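Local coordinates for cell wall binding protein cwp8 (Peptoclostridium difficile, PDB 5J6Q), which probably attaches to the cell wall through its three CWB2 domains as a protein of the bacterial surface layer, at residues A[70-76]-A[174-180]; A[116-120]-A[130-134]. The contacts are given in a common frame with arbitrary orientation. Residues are numbered along the deposited sequence.

Contact 1. Residues A[70-76]-A[174-180]; sequences KVTIQDK and SKELHTV
Strands 70-75 and 178-180 run antiparallel, with axes 4.7 Å apart and at 155°; 174-176 runs alongside as a loop. The register sets Val-71 against Val-180, Thr-72 against Thr-179 and Ile-73 against His-178. Val-71 and Ile-73 form hydrogen-bonded pairs: Val-71 N to Val-180 O 2.8 Å, Val-180 N to Val-71 O 3.0 Å, Ile-73 N to His-178 O 3.1 Å, His-178 N to Ile-73 O 3.0 Å. Gln-74 is the most covered residue. Its side chain is extended (chi1 and chi2 t), so NE2 donates to Lys-175 O at 2.7 Å. Beyond Ile-73 the regular pairing opens. Water 1 bridges the gap, 3.0 Å from Asp-75 N and 2.5 Å from Glu-176 O. Asp-75 comes next in covered area. Its O accepts from Lys-175 N at 2.8 Å. Asp-75 OD2 forms a salt bridge with Lys-175 NZ at 3.1 Å; the hydrogen bond in it is weak, and OD2 is less surely placed. OD1 is bound by Gly-77 N. Val-180 (chi1 t) shares a face with Val-71 and Ile-73; its CG2 lies 4.3 Å from Ile-73 CD1. Val-71 and Val-180 touch Leu-15 of helix 13-24. On the other face, Thr-72 CB meets Leu-177 CD2 at 3.5 Å. Strand 41-45 flanks 70-76 on its other edge. The arrangement is that of neighbouring antiparallel strands inside a mixed beta sheet packed against a helix.

Contact 2. Residues A[116-120]-A[130-134]; sequences NKLTA and VKRAK
The two strands are antiparallel, with axes 4.6 Å apart and at 147°. Thr-119 and Lys-131 form the hydrogen-bonded pair: Thr-119 N to Lys-131 O 2.9 Å and Lys-131 N to Thr-119 O 3.1 Å. The flanking pairs, Leu-118 with Arg-132 and Ala-120 with Val-130, are non-hydrogen-bonded, with CA atoms 4.2 and 4.5 Å apart. A further, longer backbone bond joins Ala-133 N to Lys-117 O at 3.3 Å. Among side-chain polar contacts, Thr-119 (chi1 p) gives a weak bond from OG1 to Lys-131 O at 3.4 Å. Apolar contacts are few. Thr-119 CG2 lies 3.7 Å from Ala-133 CB, and Ala-120 CB lies 4.1 Å from Val-130 CG2. The side chains of Leu-118 and Arg-132 diverge. Leu-118 touches Tyr-106 of helix 96-111, and Ala-120 touches Val-100 of the same helix. A backbone hydrogen bond also links Val-130 with Ile-140 of strand 140-143. This is the open end of a beta hairpin, strands 118-124 and 127-132, in a small antiparallel sheet packed on a helix.

Overall arrangement
Both contacts pair antiparallel strands, but they differ in chain separation. Contact 1 joins segments 98 residues apart, whereas contact 2 closes a local hairpin. Contact 2 lies wholly within the chain excursion between 70-76 and 174-180. Its three-stranded sheet belongs to Cwp8 domain 2. Contact 1 thus brings the chain back to the first sheet after that excursion. The centres are 44 Å apart and the nearest atoms about 29 Å, so the contacts do not touch. The centres of contacts 1 and 2 lie about 34 Å and 75 Å from the centre of the chain, which is elongated. Both lie on the same side of the chain's centre.

Contact 1. Residues A[70-76]-A[174-180]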
ATOM      1  N   LYS A  70       1.752 -28.390   4.326  1.00 43.00           N
ATOM      2  CA  LYS A  70       0.285 -28.328   4.230  1.00 48.24           C
ATOM      3  C   LYS A  70      -0.355 -29.450   5.036  1.00 44.24           C
ATOM      4  O   LYS A  70       0.192 -30.522   5.064  1.00 41.42           O
ATOM      5  CB  LYS A  70      -0.220 -28.541   2.763  1.00 51.26           C
ATOM      6  CG  LYS A  70       0.324 -27.571   1.682  1.00 64.22           C
ATOM      7  CD  LYS A  70       0.229 -28.236   0.252  1.00 72.05           C
ATOM      8  CE  LYS A  70       0.835 -27.397  -0.873  1.00 80.84           C
ATOM      9  NZ  LYS A  70       0.951 -28.178  -2.161  1.00 90.71           N
ATOM     10  N   VAL A  71      -1.509 -29.183   5.663  1.00 44.83           N
ATOM     11  CA  VAL A  71      -2.302 -30.189   6.337  1.00 40.15           C
ATOM     12  C   VAL A  71      -3.522 -30.476   5.543  1.00 39.85           C
ATOM     13  O   VAL A  71      -4.302 -29.577   5.292  1.00 42.53           O
ATOM     14  CB  VAL A  71      -2.739 -29.756   7.721  1.00 38.57           C
ATOM     15  CG1 VAL A  71      -3.487 -30.918   8.391  1.00 36.47           C
ATOM     16  CG2 VAL A  71      -1.556 -29.322   8.549  1.00 31.86           C
ATOM     17  N   THR A  72      -3.722 -31.708   5.133  1.00 39.52           N
ATOM     18  CA  THR A  72      -4.922 -31.966   4.412  1.00 40.75           C
ATOM     19  C   THR A  72      -5.807 -32.817   5.343  1.00 45.09           C
ATOM     20  O   THR A  72      -5.333 -33.739   6.056  1.00 41.28           O
ATOM     21  CB  THR A  72      -4.659 -32.691   3.031  1.00 44.93           C
ATOM     22  OG1 THR A  72      -4.118 -33.975   3.296  1.00 45.07           O
ATOM     23  CG2 THR A  72      -3.745 -31.859   2.090  1.00 44.30           C
ATOM     24  N   ILE A  73      -7.101 -32.443   5.366  1.00 46.12           N
ATOM     25  CA  ILE A  73      -8.129 -33.096   6.139  1.00 42.55           C
ATOM     26  C   ILE A  73      -9.174 -33.476   5.143  1.00 45.77           C
ATOM     27  O   ILE A  73      -9.616 -32.632   4.349  1.00 46.48           O
ATOM     28  CB  ILE A  73      -8.814 -32.173   7.241  1.00 43.94           C
ATOM     29  CG1 ILE A  73      -7.819 -31.625   8.183  1.00 48.10           C
ATOM     30  CG2 ILE A  73      -9.929 -32.981   7.965  1.00 46.21           C
ATOM     31  CD1 ILE A  73      -7.358 -30.232   7.751  1.00 58.04           C
ATOM     32  N   GLN A  74      -9.596 -34.720   5.147  1.00 51.52           N
ATOM     33  CA  GLN A  74     -10.693 -35.085   4.270  1.00 56.74           C
ATOM     34  C   GLN A  74     -11.658 -36.095   4.926  1.00 59.64           C
ATOM     35  O   GLN A  74     -11.260 -37.186   5.345  1.00 61.70           O
ATOM     36  CB  GLN A  74     -10.202 -35.652   2.963  1.00 56.27           C
ATOM     37  CG  GLN A  74     -11.370 -36.107   2.085  1.00 51.38           C
ATOM     38  CD  GLN A  74     -10.883 -36.594   0.736  1.00 60.81           C
ATOM     39  OE1 GLN A  74      -9.733 -37.017   0.575  1.00 61.96           O
ATOM     40  NE2 GLN A  74     -11.791 -36.622  -0.260  1.00 66.45           N
ATOM     41  N   ASP A  75     -12.918 -35.714   5.016  1.00 56.42           N
ATOM     42  CA  ASP A  75     -13.893 -36.604   5.608  1.00 54.46           C
ATOM     43  C   ASP A  75     -14.135 -37.782   4.687  1.00 52.80           C
ATOM     44  O   ASP A  75     -14.381 -37.587   3.495  1.00 56.07           O
ATOM     45  CB  ASP A  75     -15.150 -35.794   5.837  1.00 55.18           C
ATOM     46  CG  ASP A  75     -16.328 -36.538   6.399  1.00 50.68           C
ATOM     47  OD1 ASP A  75     -16.293 -37.775   6.438  1.00 46.50           O
ATOM     48  OD2 ASP A  75     -17.270 -35.888   6.786  1.00 51.52           O
ATOM     49  N   LYS A  76     -14.042 -38.997   5.189  1.00 50.89           N
ATOM     50  CA  LYS A  76     -14.257 -40.166   4.319  1.00 52.19           C
ATOM     51  C   LYS A  76     -15.770 -40.481   4.155  1.00 58.39           C
ATOM     52  O   LYS A  76     -16.098 -41.500   3.571  1.00 60.50           O
ATOM     53  CB  LYS A  76     -13.566 -41.402   4.901  1.00 54.64           C
ATOM     54  CG  LYS A  76     -12.054 -41.198   5.206  1.00 55.35           C
ATOM     55  CD  LYS A  76     -11.496 -42.531   5.752  1.00 54.79           C
ATOM     56  CE  LYS A  76     -10.069 -42.437   6.285  1.00 58.13           C
ATOM     57  NZ  LYS A  76      -9.908 -43.340   7.431  1.00 53.17           N
ATOM     58  N   SER A 174     -16.342 -40.028   0.087  1.00 78.06           N
ATOM     59  CA  SER A 174     -15.509 -39.043   0.746  1.00 79.71           C
ATOM     60  C   SER A 174     -15.980 -37.667   0.332  1.00 78.00           C
ATOM     61  O   SER A 174     -16.497 -37.472  -0.756  1.00 77.69           O
ATOM     62  CB  SER A 174     -14.028 -39.238   0.411  1.00 83.03           C
ATOM     63  OG  SER A 174     -13.695 -38.923  -0.933  1.00 89.45           O
ATOM     64  N   LYS A 175     -15.845 -36.723   1.220  1.00 77.94           N
ATOM     65  CA  LYS A 175     -16.239 -35.358   0.965  1.00 78.26           C
ATOM     66  C   LYS A 175     -15.034 -34.665   0.404  1.00 80.69           C
ATOM     67  O   LYS A 175     -14.163 -35.340  -0.171  1.00 79.96           O
ATOM     68  CB  LYS A 175     -16.751 -34.685   2.246  1.00 85.30           C
ATOM     69  CG  LYS A 175     -18.089 -35.275   2.700  1.00 94.67           C
ATOM     70  CD  LYS A 175     -18.563 -34.690   4.031  1.00103.97           C
ATOM     71  CE  LYS A 175     -19.599 -35.589   4.685  1.00107.59           C
ATOM     72  NZ  LYS A 175     -20.096 -35.042   5.987  1.00109.50           N
ATOM     73  N   GLU A 176     -14.910 -33.357   0.589  1.00 79.90           N
ATOM     74  CA  GLU A 176     -13.802 -32.713  -0.090  1.00 79.27           C
ATOM     75  C   GLU A 176     -12.579 -32.345   0.738  1.00 75.53           C
ATOM     76  O   GLU A 176     -12.683 -31.795   1.826  1.00 73.89           O
ATOM     77  CB  GLU A 176     -14.338 -31.464  -0.811  1.00 82.60           C
ATOM     78  CG  GLU A 176     -15.175 -31.831  -2.028  1.00 94.99           C
ATOM     79  CD  GLU A 176     -14.541 -31.384  -3.334  1.00107.16           C
ATOM     80  OE1 GLU A 176     -13.302 -31.212  -3.382  1.00112.75           O
ATOM     81  OE2 GLU A 176     -15.289 -31.207  -4.311  1.00111.54           O
ATOM     82  N   LEU A 177     -11.420 -32.627   0.151  1.00 71.63           N
ATOM     83  CA  LEU A 177     -10.054 -32.355   0.649  1.00 72.44           C
ATOM     84  C   LEU A 177      -9.855 -30.871   0.974  1.00 70.50           C
ATOM     85  O   LEU A 177      -9.822 -30.090   0.024  1.00 69.21           O
ATOM     86  CB  LEU A 177      -9.110 -32.749  -0.515  1.00 69.84           C
ATOM     87  CG  LEU A 177      -7.579 -32.808  -0.326  1.00 61.17           C
ATOM     88  CD1 LEU A 177      -7.035 -31.415  -0.101  1.00 55.10           C
ATOM     89  CD2 LEU A 177      -7.142 -33.747   0.752  1.00 56.98           C
ATOM     90  N   HIS A 178      -9.742 -30.473   2.276  1.00 66.27           N
ATOM     91  CA  HIS A 178      -9.474 -29.074   2.671  1.00 61.50           C
ATOM     92  C   HIS A 178      -7.954 -28.955   3.030  1.00 58.96           C
ATOM     93  O   HIS A 178      -7.402 -29.881   3.613  1.00 55.72           O
ATOM     94  CB  HIS A 178     -10.300 -28.604   3.899  1.00 65.14           C
ATOM     95  CG  HIS A 178     -11.775 -28.745   3.726  1.00 83.09           C
ATOM     96  ND1 HIS A 178     -12.475 -29.847   4.177  1.00 93.93           N
ATOM     97  CD2 HIS A 178     -12.686 -27.911   3.163  1.00 91.22           C
ATOM     98  CE1 HIS A 178     -13.755 -29.667   3.888  1.00100.29           C
ATOM     99  NE2 HIS A 178     -13.913 -28.511   3.277  1.00 99.63           N
ATOM    100  N   THR A 179      -7.306 -27.825   2.726  1.00 54.09           N
ATOM    101  CA  THR A 179      -5.895 -27.687   2.959  1.00 52.21           C
ATOM    102  C   THR A 179      -5.599 -26.493   3.725  1.00 54.84           C
ATOM    103  O   THR A 179      -6.095 -25.389   3.413  1.00 55.82           O
ATOM    104  CB  THR A 179      -5.132 -27.592   1.625  1.00 49.13           C
ATOM    105  OG1 THR A 179      -5.328 -28.823   0.959  1.00 47.93           O
ATOM    106  CG2 THR A 179      -3.617 -27.334   1.838  1.00 46.25           C
ATOM    107  N   VAL A 180      -4.770 -26.680   4.724  1.00 48.42           N
ATOM    108  CA  VAL A 180      -4.406 -25.565   5.511  1.00 45.27           C
ATOM    109  C   VAL A 180      -2.918 -25.485   5.360  1.00 46.44           C
ATOM    110  O   VAL A 180      -2.178 -26.464   5.616  1.00 43.89           O
ATOM    111  CB  VAL A 180      -4.818 -25.789   6.999  1.00 52.53           C
ATOM    112  CG1 VAL A 180      -4.405 -24.591   7.844  1.00 48.45           C
ATOM    113  CG2 VAL A 180      -6.327 -26.076   7.106  1.00 50.67           C
TER
HETATM  114  O   HOH W   1     -13.745 -33.185   3.666  1.00 56.93           O

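Contact 2. Residues A[116-120]-A[130-134]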
ATOM      1  N   ASN A 116     -28.679 -68.992 -12.272  1.00186.50           N
ATOM      2  CA  ASN A 116     -29.227 -68.170 -11.192  1.00184.80           C
ATOM      3  C   ASN A 116     -29.906 -66.922 -11.755  1.00182.95           C
ATOM      4  O   ASN A 116     -30.252 -66.016 -11.000  1.00182.03           O
ATOM      5  CB  ASN A 116     -28.112 -67.739 -10.236  1.00184.96           C
ATOM      6  CG  ASN A 116     -27.419 -68.895  -9.569  1.00186.79           C
ATOM      7  OD1 ASN A 116     -28.064 -69.685  -8.872  1.00187.46           O
ATOM      8  ND2 ASN A 116     -26.108 -69.066  -9.723  1.00188.52           N
ATOM      9  N   LYS A 117     -30.101 -66.879 -13.080  1.00180.61           N
ATOM     10  CA  LYS A 117     -30.713 -65.746 -13.764  1.00174.99           C
ATOM     11  C   LYS A 117     -32.100 -65.429 -13.224  1.00170.46           C
ATOM     12  O   LYS A 117     -32.930 -66.323 -13.050  1.00168.52           O
ATOM     13  CB  LYS A 117     -30.800 -66.033 -15.270  1.00173.71           C
ATOM     14  CG  LYS A 117     -31.016 -64.776 -16.098  1.00174.77           C
ATOM     15  CD  LYS A 117     -31.484 -65.125 -17.499  1.00175.98           C
ATOM     16  CE  LYS A 117     -32.295 -64.004 -18.099  1.00177.21           C
ATOM     17  NZ  LYS A 117     -32.651 -64.292 -19.510  1.00178.57           N
ATOM     18  N   LEU A 118     -32.345 -64.146 -12.958  1.00165.61           N
ATOM     19  CA  LEU A 118     -33.619 -63.674 -12.437  1.00157.66           C
ATOM     20  C   LEU A 118     -34.386 -62.895 -13.491  1.00151.65           C
ATOM     21  O   LEU A 118     -33.841 -62.567 -14.544  1.00149.68           O
ATOM     22  CB  LEU A 118     -33.381 -62.772 -11.222  1.00155.40           C
ATOM     23  CG  LEU A 118     -32.608 -63.430 -10.094  1.00155.70           C
ATOM     24  CD1 LEU A 118     -32.194 -62.378  -9.094  1.00155.88           C
ATOM     25  CD2 LEU A 118     -33.469 -64.475  -9.422  1.00155.88           C
ATOM     26  N   THR A 119     -35.650 -62.590 -13.204  1.00144.96           N
ATOM     27  CA  THR A 119     -36.502 -61.844 -14.128  1.00134.03           C
ATOM     28  C   THR A 119     -37.423 -60.904 -13.370  1.00125.07           C
ATOM     29  O   THR A 119     -38.013 -61.285 -12.356  1.00120.61           O
ATOM     30  CB  THR A 119     -37.359 -62.794 -14.980  1.00131.84           C
ATOM     31  OG1 THR A 119     -37.854 -63.842 -14.144  1.00134.08           O
ATOM     32  CG2 THR A 119     -36.576 -63.390 -16.132  1.00132.75           C
ATOM     33  N   ALA A 120     -37.551 -59.678 -13.865  1.00115.77           N
ATOM     34  CA  ALA A 120     -38.407 -58.674 -13.241  1.00104.88           C
ATOM     35  C   ALA A 120     -39.416 -58.097 -14.239  1.00 96.26           C
ATOM     36  O   ALA A 120     -39.099 -57.901 -15.418  1.00 92.03           O
ATOM     37  CB  ALA A 120     -37.556 -57.553 -12.665  1.00100.86           C
ATOM     38  N   VAL A 130     -40.159 -59.620  -8.785  1.00102.14           N
ATOM     39  CA  VAL A 130     -38.881 -60.274  -9.075  1.00111.73           C
ATOM     40  C   VAL A 130     -38.967 -61.751  -8.706  1.00116.57           C
ATOM     41  O   VAL A 130     -39.412 -62.091  -7.616  1.00117.10           O
ATOM     42  CB  VAL A 130     -37.719 -59.580  -8.318  1.00114.85           C
ATOM     43  CG1 VAL A 130     -36.383 -60.193  -8.726  1.00115.07           C
ATOM     44  CG2 VAL A 130     -37.715 -58.082  -8.605  1.00115.09           C
ATOM     45  N   LYS A 131     -38.534 -62.621  -9.619  1.00121.13           N
ATOM     46  CA  LYS A 131     -38.566 -64.068  -9.447  1.00130.91           C
ATOM     47  C   LYS A 131     -37.485 -64.685 -10.323  1.00138.13           C
ATOM     48  O   LYS A 131     -36.710 -63.942 -10.924  1.00141.78           O
ATOM     49  CB  LYS A 131     -39.947 -64.612  -9.858  1.00133.59           C
ATOM     50  CG  LYS A 131     -40.237 -64.427 -11.345  1.00132.72           C
ATOM     51  CD  LYS A 131     -41.711 -64.655 -11.655  1.00131.69           C
ATOM     52  CE  LYS A 131     -42.065 -64.190 -13.047  1.00130.25           C
ATOM     53  NZ  LYS A 131     -41.297 -64.929 -14.079  1.00128.51           N
ATOM     54  N   ARG A 132     -37.416 -66.019 -10.409  1.00144.77           N
ATOM     55  CA  ARG A 132     -36.400 -66.627 -11.262  1.00152.43           C
ATOM     56  C   ARG A 132     -36.946 -66.915 -12.662  1.00156.92           C
ATOM     57  O   ARG A 132     -38.154 -67.053 -12.836  1.00159.30           O
ATOM     58  CB  ARG A 132     -35.882 -67.915 -10.623  1.00156.14           C
ATOM     59  CG  ARG A 132     -34.672 -68.480 -11.348  1.00160.10           C
ATOM     60  CD  ARG A 132     -33.747 -69.199 -10.388  1.00165.04           C
ATOM     61  NE  ARG A 132     -34.499 -69.989  -9.416  1.00170.90           N
ATOM     62  CZ  ARG A 132     -33.996 -71.036  -8.779  1.00176.10           C
ATOM     63  NH1 ARG A 132     -32.748 -71.420  -9.005  1.00179.58           N
ATOM     64  NH2 ARG A 132     -34.737 -71.712  -7.913  1.00179.48           N
ATOM     65  N   ALA A 133     -36.057 -67.010 -13.655  1.00159.64           N
ATOM     66  CA  ALA A 133     -36.443 -67.270 -15.038  1.00163.96           C
ATOM     67  C   ALA A 133     -36.838 -68.726 -15.294  1.00167.06           C
ATOM     68  O   ALA A 133     -37.676 -68.977 -16.156  1.00168.43           O
ATOM     69  CB  ALA A 133     -35.293 -66.896 -15.959  1.00165.19           C
ATOM     70  N   LYS A 134     -36.248 -69.681 -14.560  1.00170.05           N
ATOM     71  CA  LYS A 134     -36.559 -71.088 -14.796  1.00172.50           C
ATOM     72  C   LYS A 134     -37.769 -71.550 -13.996  1.00174.17           C
ATOM     73  O   LYS A 134     -38.800 -71.884 -14.576  1.00174.89           O
ATOM     74  CB  LYS A 134     -35.339 -71.959 -14.447  1.00173.27           C
TER